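Local structure of beta-galactosidase (Marinomonas sp. ef1, 6Y2K) at the interface of chains A and B and the interface of chains A and C. The protein hydrolyses terminal beta-D-galactosyl residues of beta-galactosides as a cold-active GH42 enzyme that assembles into a hexamer. Numbering follows the deposited sequence. Chains: chain A/B/C, beta-galactosidase.

Contact 1: the interface of chains A and B. Residues chain A 324-325; chain B 429-432, 529-530.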
loop_
_atom_site.group_PDB
_atom_site.type_symbol
_atom_site.label_atom_id
_atom_site.label_comp_id
_atom_site.label_asym_id
_atom_site.label_seq_id
_atom_site.Cartn_x
_atom_site.Cartn_y
_atom_site.Cartn_z
ATOM N N PRO A 324 11.804 -26.290 -4.232
ATOM C CA PRO A 324 11.020 -25.661 -5.308
ATOM C C PRO A 324 11.858 -24.725 -6.189
ATOM O O PRO A 324 11.705 -24.718 -7.419
ATOM C CB PRO A 324 9.917 -24.897 -4.550
ATOM C CG PRO A 324 9.768 -25.636 -3.259
ATOM C CD PRO A 324 11.124 -26.197 -2.924
ATOM N N HIS A 325 12.765 -23.969 -5.571
ATOM C CA HIS A 325 13.703 -23.131 -6.317
ATOM C C HIS A 325 15.105 -23.426 -5.825
ATOM O O HIS A 325 15.308 -23.679 -4.629
ATOM C CB HIS A 325 13.347 -21.653 -6.161
ATOM C CG HIS A 325 11.873 -21.395 -6.218
ATOM N ND1 HIS A 325 11.100 -21.270 -5.086
ATOM C CD2 HIS A 325 11.021 -21.294 -7.270
ATOM C CE1 HIS A 325 9.836 -21.091 -5.432
ATOM N NE2 HIS A 325 9.760 -21.103 -6.752
ATOM N N GLN B 429 12.879 -27.692 -12.266
ATOM C CA GLN B 429 14.121 -27.292 -11.587
ATOM C C GLN B 429 14.032 -25.916 -10.891
ATOM O O GLN B 429 14.637 -25.736 -9.821
ATOM C CB GLN B 429 15.345 -27.453 -12.510
ATOM C CG GLN B 429 16.694 -27.036 -11.931
ATOM C CD GLN B 429 17.131 -27.830 -10.711
ATOM O OE1 GLN B 429 16.669 -28.950 -10.466
ATOM N NE2 GLN B 429 18.068 -27.259 -9.949
ATOM N N SER B 430 13.306 -24.964 -11.484
ATOM C CA SER B 430 12.634 -23.907 -10.727
ATOM C C SER B 430 11.136 -24.132 -10.877
ATOM O O SER B 430 10.655 -24.280 -12.009
ATOM C CB SER B 430 12.973 -22.514 -11.255
ATOM O OG SER B 430 12.121 -21.549 -10.658
ATOM N N ARG B 431 10.399 -24.121 -9.764
ATOM C CA ARG B 431 8.953 -24.337 -9.813
ATOM C C ARG B 431 8.229 -23.217 -10.585
ATOM O O ARG B 431 7.117 -23.418 -11.076
ATOM C CB ARG B 431 8.376 -24.489 -8.399
ATOM C CG ARG B 431 6.938 -24.992 -8.370
ATOM C CD ARG B 431 6.550 -25.515 -6.997
ATOM N NE ARG B 431 7.317 -26.705 -6.648
ATOM C CZ ARG B 431 7.233 -27.336 -5.486
ATOM N NH1 ARG B 431 6.401 -26.900 -4.549
ATOM N NH2 ARG B 431 7.987 -28.403 -5.264
ATOM N N ALA B 432 8.856 -22.046 -10.699
ATOM C CA ALA B 432 8.294 -20.938 -11.477
ATOM C C ALA B 432 8.456 -21.108 -12.999
ATOM O O ALA B 432 7.866 -20.343 -13.761
ATOM C CB ALA B 432 8.916 -19.621 -11.031
ATOM N N LEU B 529 15.532 -19.842 -10.114
ATOM C CA LEU B 529 15.110 -18.736 -9.247
ATOM C C LEU B 529 13.621 -18.689 -8.887
ATOM O O LEU B 529 12.762 -19.034 -9.711
ATOM C CB LEU B 529 15.492 -17.403 -9.908
ATOM C CG LEU B 529 16.983 -17.069 -9.990
ATOM C CD1 LEU B 529 17.211 -15.888 -10.925
ATOM C CD2 LEU B 529 17.583 -16.794 -8.615
ATOM N N PRO B 530 13.308 -18.211 -7.659
ATOM C CA PRO B 530 11.933 -17.909 -7.315
ATOM C C PRO B 530 11.525 -16.573 -7.932
ATOM O O PRO B 530 12.389 -15.791 -8.373
ATOM C CB PRO B 530 11.973 -17.812 -5.787
ATOM C CG PRO B 530 13.342 -17.286 -5.491
ATOM C CD PRO B 530 14.236 -17.846 -6.565
#
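The long loop between strand 314-315 and helix 333-343 of the GH42 catalytic region in chain A pushes A:Pro324 and A:His325 against the trimerisation region of chain B. There B:Ser430 and B:Arg431 sit in the turn between helices 418-426 and 435-448, and B:Pro530 lies just past strand 521-528. The main-chain link is B:Arg431 N donating to A:Pro324 O at 2.7 Å, with the donor tilted 24° from the carbonyl plane. The side chain of the same arginine returns alongside the proline: a bend at its third torsion (chi3 -66°) turns the guanidinium flat over A:Pro324, with B:Arg431 CZ 3.7 Å from A:Pro324 CB. A:His325 is held between two prolines. B:Pro530 CB lies over one face of the imidazole, 3.7 Å from its centroid in a CH-pi contact, while A:Pro324 CB backs the opposite face nearer the rim. At the edge, in the ring plane, B:Ser430 OG comes 3.6 Å from A:His325 CD2. Replacing A:His325 with an alanine would probably open a gap between the two prolines, taking from B:Pro530 CB the face it rests on. The serine at that edge is itself fixed within chain B, its hydroxyl OG donating to B:Leu529 O at 2.8 Å from above the carbonyl plane.

Contact 2: the interface of chains A and B. Residues chain A 99, 102-105, 148; chain B 199-201.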
loop_
_atom_site.group_PDB
_atom_site.type_symbol
_atom_site.label_atom_id
_atom_site.label_comp_id
_atom_site.label_asym_id
_atom_site.label_seq_id
_atom_site.Cartn_x
_atom_site.Cartn_y
_atom_site.Cartn_z
ATOM N N GLY A 99 6.064 -47.494 -3.029
ATOM C CA GLY A 99 6.721 -48.489 -3.872
ATOM C C GLY A 99 8.169 -48.221 -4.234
ATOM O O GLY A 99 8.697 -47.126 -4.019
ATOM N N SER A 102 12.301 -45.185 -6.375
ATOM C CA SER A 102 13.030 -44.052 -5.823
ATOM C C SER A 102 13.997 -44.618 -4.766
ATOM O O SER A 102 14.866 -45.439 -5.120
ATOM C CB SER A 102 12.048 -42.982 -5.284
ATOM O OG SER A 102 11.277 -43.441 -4.174
ATOM N N ARG A 103 13.864 -44.211 -3.507
ATOM C CA ARG A 103 14.692 -44.755 -2.421
ATOM C C ARG A 103 13.885 -44.831 -1.131
ATOM O O ARG A 103 12.784 -44.288 -1.061
ATOM C CB ARG A 103 15.965 -43.909 -2.211
ATOM C CG ARG A 103 15.731 -42.430 -1.904
ATOM C CD ARG A 103 17.040 -41.717 -1.574
ATOM N NE ARG A 103 16.855 -40.277 -1.378
ATOM C CZ ARG A 103 17.843 -39.382 -1.279
ATOM N NH1 ARG A 103 19.131 -39.736 -1.367
ATOM N NH2 ARG A 103 17.533 -38.101 -1.098
ATOM N N ARG A 104 14.455 -45.513 -0.131
ATOM C CA ARG A 104 13.870 -45.659 1.209
ATOM C C ARG A 104 12.530 -46.421 1.227
ATOM O O ARG A 104 11.674 -46.190 2.085
ATOM C CB ARG A 104 13.755 -44.291 1.912
ATOM C CG ARG A 104 15.099 -43.599 2.166
ATOM C CD ARG A 104 15.043 -42.737 3.431
ATOM N NE ARG A 104 14.592 -43.586 4.517
ATOM C CZ ARG A 104 15.359 -44.467 5.148
ATOM N NH1 ARG A 104 16.662 -44.567 4.889
ATOM N NH2 ARG A 104 14.822 -45.244 6.068
ATOM N N HIS A 105 12.412 -47.389 0.323
ATOM C CA HIS A 105 11.198 -48.225 0.165
ATOM C C HIS A 105 11.193 -49.424 1.124
ATOM O O HIS A 105 11.297 -50.582 0.719
ATOM C CB HIS A 105 11.026 -48.683 -1.300
ATOM C CG HIS A 105 12.319 -48.977 -1.991
ATOM N ND1 HIS A 105 13.012 -48.013 -2.688
ATOM C CD2 HIS A 105 13.076 -50.100 -2.043
ATOM C CE1 HIS A 105 14.124 -48.537 -3.171
ATOM N NE2 HIS A 105 14.188 -49.803 -2.795
ATOM N N THR A 148 9.595 -41.265 6.210
ATOM C CA THR A 148 9.584 -42.728 6.197
ATOM C C THR A 148 9.664 -43.378 7.592
ATOM O O THR A 148 9.754 -44.604 7.690
ATOM C CB THR A 148 10.683 -43.284 5.247
ATOM O OG1 THR A 148 11.950 -42.651 5.496
ATOM C CG2 THR A 148 10.282 -43.045 3.789
ATOM N N THR B 199 5.485 -44.077 -5.689
ATOM C CA THR B 199 6.833 -44.356 -5.220
ATOM C C THR B 199 7.043 -43.589 -3.915
ATOM O O THR B 199 6.305 -42.650 -3.622
ATOM C CB THR B 199 7.878 -43.919 -6.263
ATOM O OG1 THR B 199 7.638 -42.564 -6.645
ATOM C CG2 THR B 199 7.799 -44.790 -7.499
ATOM N N VAL B 200 8.048 -43.976 -3.135
ATOM C CA VAL B 200 8.348 -43.282 -1.865
ATOM C C VAL B 200 8.538 -41.782 -2.113
ATOM O O VAL B 200 7.954 -40.938 -1.422
ATOM C CB VAL B 200 9.627 -43.854 -1.179
ATOM C CG1 VAL B 200 10.055 -43.003 0.014
ATOM C CG2 VAL B 200 9.412 -45.291 -0.733
ATOM N N THR B 201 9.397 -41.475 -3.078
ATOM C CA THR B 201 9.696 -40.100 -3.468
ATOM C C THR B 201 9.903 -40.061 -4.988
ATOM O O THR B 201 9.451 -40.971 -5.684
ATOM C CB THR B 201 10.903 -39.547 -2.663
ATOM O OG1 THR B 201 11.081 -38.157 -2.950
ATOM C CG2 THR B 201 12.191 -40.293 -2.975
#
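At its edge, and in its plane, the imidazole of A:His105 has the main-chain oxygen A:Ser102 O, whereas the residue meets chain B through its CA, 3.6 Å from B:Val200 CG2. The other flat group, the A:Arg104 guanidinium, has A:Thr148 CB in plane at its edge; its NE donates to A:Thr148 OG1 at 3.0 Å. That bond ties down the threonine whose methyl CG2 crosses B:Val200 at about a right angle, 3.8 Å from CG1. B:Val200 is thus the knob of this patch. With CG1 anti to the backbone N (chi1 171°), its two methyls spread over A:Arg103 O, one reaching on to A:Thr148 and the other to A:His105. Next to it, B:Thr201 N donates to the hydroxyl A:Ser102 OG at 2.9 Å, and B:Thr201 CG2 packs on the serine CB. B:Thr199 forms a parallel bridge with A:Gly99, though the bond from B:Val200 N to A:Gly99 O is weak at 3.3 Å. Within chain B, B:Thr199 OG1 donates to B:Thr201 O and braces the turn. Both sides belong to the GH42 catalytic region: chain A gives the loop before helix 111-128 and A:Thr148 in the loop after strand 134-138, and chain B the loop leading into helix 205-233.

Contact 3: the interface of chains A and B. Residues chain A 318-319, 328-329, 331, 377; chain B 525-526.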
loop_
_atom_site.group_PDB
_atom_site.type_symbol
_atom_site.label_atom_id
_atom_site.label_comp_id
_atom_site.label_asym_id
_atom_site.label_seq_id
_atom_site.Cartn_x
_atom_site.Cartn_y
_atom_site.Cartn_z
ATOM N N GLY A 318 26.956 -26.219 -4.234
ATOM C CA GLY A 318 26.446 -25.541 -5.418
ATOM C C GLY A 318 24.935 -25.724 -5.431
ATOM O O GLY A 318 24.366 -26.166 -4.426
ATOM N N PRO A 319 24.275 -25.403 -6.556
ATOM C CA PRO A 319 22.819 -25.568 -6.583
ATOM C C PRO A 319 22.406 -27.037 -6.436
ATOM O O PRO A 319 23.094 -27.924 -6.965
ATOM C CB PRO A 319 22.420 -25.033 -7.964
ATOM C CG PRO A 319 23.650 -25.146 -8.792
ATOM C CD PRO A 319 24.805 -24.930 -7.849
ATOM N N THR A 328 22.022 -20.656 -7.260
ATOM C CA THR A 328 23.450 -20.832 -7.024
ATOM C C THR A 328 23.842 -20.122 -5.716
ATOM O O THR A 328 23.336 -19.031 -5.430
ATOM C CB THR A 328 24.300 -20.253 -8.167
ATOM O OG1 THR A 328 23.839 -18.942 -8.504
ATOM C CG2 THR A 328 24.230 -21.151 -9.407
ATOM N N PRO A 329 24.744 -20.726 -4.921
ATOM C CA PRO A 329 25.236 -20.031 -3.721
ATOM C C PRO A 329 26.022 -18.772 -4.053
ATOM O O PRO A 329 26.565 -18.652 -5.157
ATOM C CB PRO A 329 26.148 -21.070 -3.040
ATOM C CG PRO A 329 25.849 -22.383 -3.676
ATOM C CD PRO A 329 25.298 -22.089 -5.042
ATOM N N ASP A 331 29.198 -16.364 -4.118
ATOM C CA ASP A 331 30.628 -16.639 -4.155
ATOM C C ASP A 331 31.162 -16.529 -2.722
ATOM O O ASP A 331 30.861 -15.569 -2.014
ATOM C CB ASP A 331 31.355 -15.689 -5.121
ATOM C CG ASP A 331 31.103 -16.033 -6.611
ATOM O OD1 ASP A 331 30.704 -17.184 -6.959
ATOM O OD2 ASP A 331 31.342 -15.141 -7.458
ATOM N N GLU A 377 32.694 -24.435 -8.653
ATOM C CA GLU A 377 33.065 -23.399 -7.682
ATOM C C GLU A 377 33.540 -23.946 -6.327
ATOM O O GLU A 377 34.477 -23.402 -5.732
ATOM C CB GLU A 377 31.897 -22.411 -7.493
ATOM C CG GLU A 377 31.734 -21.393 -8.630
ATOM C CD GLU A 377 31.171 -21.935 -9.953
ATOM O OE1 GLU A 377 30.816 -23.138 -10.089
ATOM O OE2 GLU A 377 31.081 -21.122 -10.897
ATOM N N ARG B 525 26.592 -24.036 -15.124
ATOM C CA ARG B 525 25.584 -24.418 -14.126
ATOM C C ARG B 525 24.366 -23.509 -14.256
ATOM O O ARG B 525 24.404 -22.540 -15.014
ATOM C CB ARG B 525 26.150 -24.368 -12.702
ATOM C CG ARG B 525 26.728 -23.034 -12.263
ATOM C CD ARG B 525 27.262 -23.136 -10.837
ATOM N NE ARG B 525 27.553 -21.826 -10.265
ATOM C CZ ARG B 525 27.919 -21.607 -9.002
ATOM N NH1 ARG B 525 28.009 -22.600 -8.117
ATOM N NH2 ARG B 525 28.178 -20.362 -8.616
ATOM N N VAL B 526 23.294 -23.839 -13.530
ATOM C CA VAL B 526 22.034 -23.095 -13.575
ATOM C C VAL B 526 21.689 -22.482 -12.212
ATOM O O VAL B 526 21.735 -23.158 -11.192
ATOM C CB VAL B 526 20.860 -24.018 -13.982
ATOM C CG1 VAL B 526 19.537 -23.256 -13.999
ATOM C CG2 VAL B 526 21.101 -24.645 -15.353
HETATM O O HOH W 1 29.252 -19.466 -5.987
#
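Extended from CG to NE, the side chain of B:Arg525 reaches into chain A, while A:Glu377 bends at its second torsion (chi2 73°) to lay its carboxylate on the guanidinium. The arginine stands on strand 521-528 of the GH42 trimerisation region, and the glutamate starts helix 377-395. The two come from opposite directions, and their flat ends stack face to face, the planes 7° apart with A:Glu377 CD 3.4 Å from B:Arg525 CZ. The salt bridge is therefore made across the faces and not edge-on, with B:Arg525 NH1 3.5 Å from A:Glu377 OE1. On the opposite face the methyl A:Thr328 CG2 sits toward the rim, 3.5 Å from B:Arg525 NE, and clamps the guanidinium from behind. In plane at the edge, B:Arg525 NH2 bonds a water at 3.0 Å, which also bonds the main-chain A:Pro329 O and the carboxylate oxygen A:Asp331 OD1, each at 2.9 Å. A leucine in place of B:Arg525 would probably leave the A:Glu377 carboxylate without its stacked positive mate and the bridging water without its link to chain B. A:Asp331 is likely to add to the negative field around the arginine. Beside this, A:Pro319 CG rests 3.7 Å from B:Val526 O on the same strand.

Contact 4: the interface of chains A and C. Residues chain A 602-603, 634; chain C 540.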
loop_
_atom_site.group_PDB
_atom_site.type_symbol
_atom_site.label_atom_id
_atom_site.label_comp_id
_atom_site.label_asym_id
_atom_site.label_seq_id
_atom_site.Cartn_x
_atom_site.Cartn_y
_atom_site.Cartn_z
ATOM N N SER A 602 28.378 -12.362 29.158
ATOM C CA SER A 602 28.249 -11.127 28.395
ATOM C C SER A 602 27.373 -11.336 27.150
ATOM O O SER A 602 27.260 -12.447 26.629
ATOM C CB SER A 602 29.624 -10.597 28.004
ATOM O OG SER A 602 30.297 -11.508 27.160
ATOM N N THR A 603 26.763 -10.251 26.688
ATOM C CA THR A 603 26.006 -10.238 25.446
ATOM C C THR A 603 26.365 -8.999 24.630
ATOM O O THR A 603 26.893 -8.010 25.159
ATOM C CB THR A 603 24.480 -10.275 25.701
ATOM O OG1 THR A 603 24.075 -9.154 26.501
ATOM C CG2 THR A 603 24.084 -11.567 26.393
ATOM N N GLN A 634 37.286 -7.438 21.208
ATOM C CA GLN A 634 38.276 -6.788 22.066
ATOM C C GLN A 634 39.345 -7.797 22.494
ATOM O O GLN A 634 39.060 -8.986 22.624
ATOM C CB GLN A 634 37.599 -6.119 23.273
ATOM C CG GLN A 634 37.031 -7.069 24.324
ATOM C CD GLN A 634 35.966 -6.433 25.216
ATOM O OE1 GLN A 634 35.305 -5.457 24.837
ATOM N NE2 GLN A 634 35.791 -6.993 26.412
ATOM N N ARG C 540 27.035 -3.245 22.227
ATOM C CA ARG C 540 26.800 -3.774 23.570
ATOM C C ARG C 540 25.401 -3.539 24.119
ATOM O O ARG C 540 24.858 -4.415 24.775
ATOM C CB ARG C 540 27.773 -3.152 24.575
ATOM C CG ARG C 540 29.167 -3.718 24.519
ATOM C CD ARG C 540 29.262 -5.016 25.305
ATOM N NE ARG C 540 30.461 -5.740 24.890
ATOM C CZ ARG C 540 30.622 -7.061 24.922
ATOM N NH1 ARG C 540 29.657 -7.870 25.363
ATOM N NH2 ARG C 540 31.775 -7.581 24.493
HETATM O O HOH W 2 23.427 -6.604 25.622
HETATM O O HOH W 3 29.775 -10.699 24.259
#
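C:Arg540, in the GH42 trimerisation region, donates from NH1 to the main-chain oxygen A:Thr603 O at 2.8 Å, a direct bond across the interface. It is a bent one, 129° at the hydrogen, and the nitrogen stands above the carbonyl plane. A:Thr603 N lies at the edge of the guanidinium, in its plane. A water 3.0 Å from C:Arg540 NH1 carries the contact on to the hydroxyl A:Ser602 OG. A second water bridges the hydroxyl A:Thr603 OG1 (2.8 Å) to the main-chain oxygen C:Arg540 O (2.7 Å), at the backbone end of the arginine. The arginine is thus tied at both its ends to one short stretch of chain A. What puts it there is a fold in its own chain: the second torsion is bent (chi2 -82°), which swings the guanidinium over toward A:Thr603. Farther out, A:Gln634 crosses the arginine at about a right angle, but A:Gln634 is poorly ordered, so little weight rests on it. A:Ser602 and A:Thr603 follow helix 585-598, and C:Arg540 sits in the turn between strands 536-538 and 544-547. Because the interface is two-fold, the contact has a twin with the chains exchanged, and the pair contributes to joining chains A and C in the hexamer, probably linking one trimer to the other.

Contacts 1, 2 and 3 all belong to the interface of chains A and B. Contacts 1 and 3 are neighbours, their C-alpha centres about 14 Å apart; they share the chain A loop between strand 314-315 and helix 333-343, and chain B meets it with strand 521-528, the residues just after and, in contact 1, the turn before helix 435-448. Contact 2, centre to centre about 23 Å from contact 1 and 28 Å from contact 3, pairs catalytic regions of both chains. Contact 4 lies about 36 to 49 Å, centre to centre, from the others on the two-fold interface with chain C. Chain A thus uses separate surfaces for its two neighbours, which fits a hexamer probably built from two trimers.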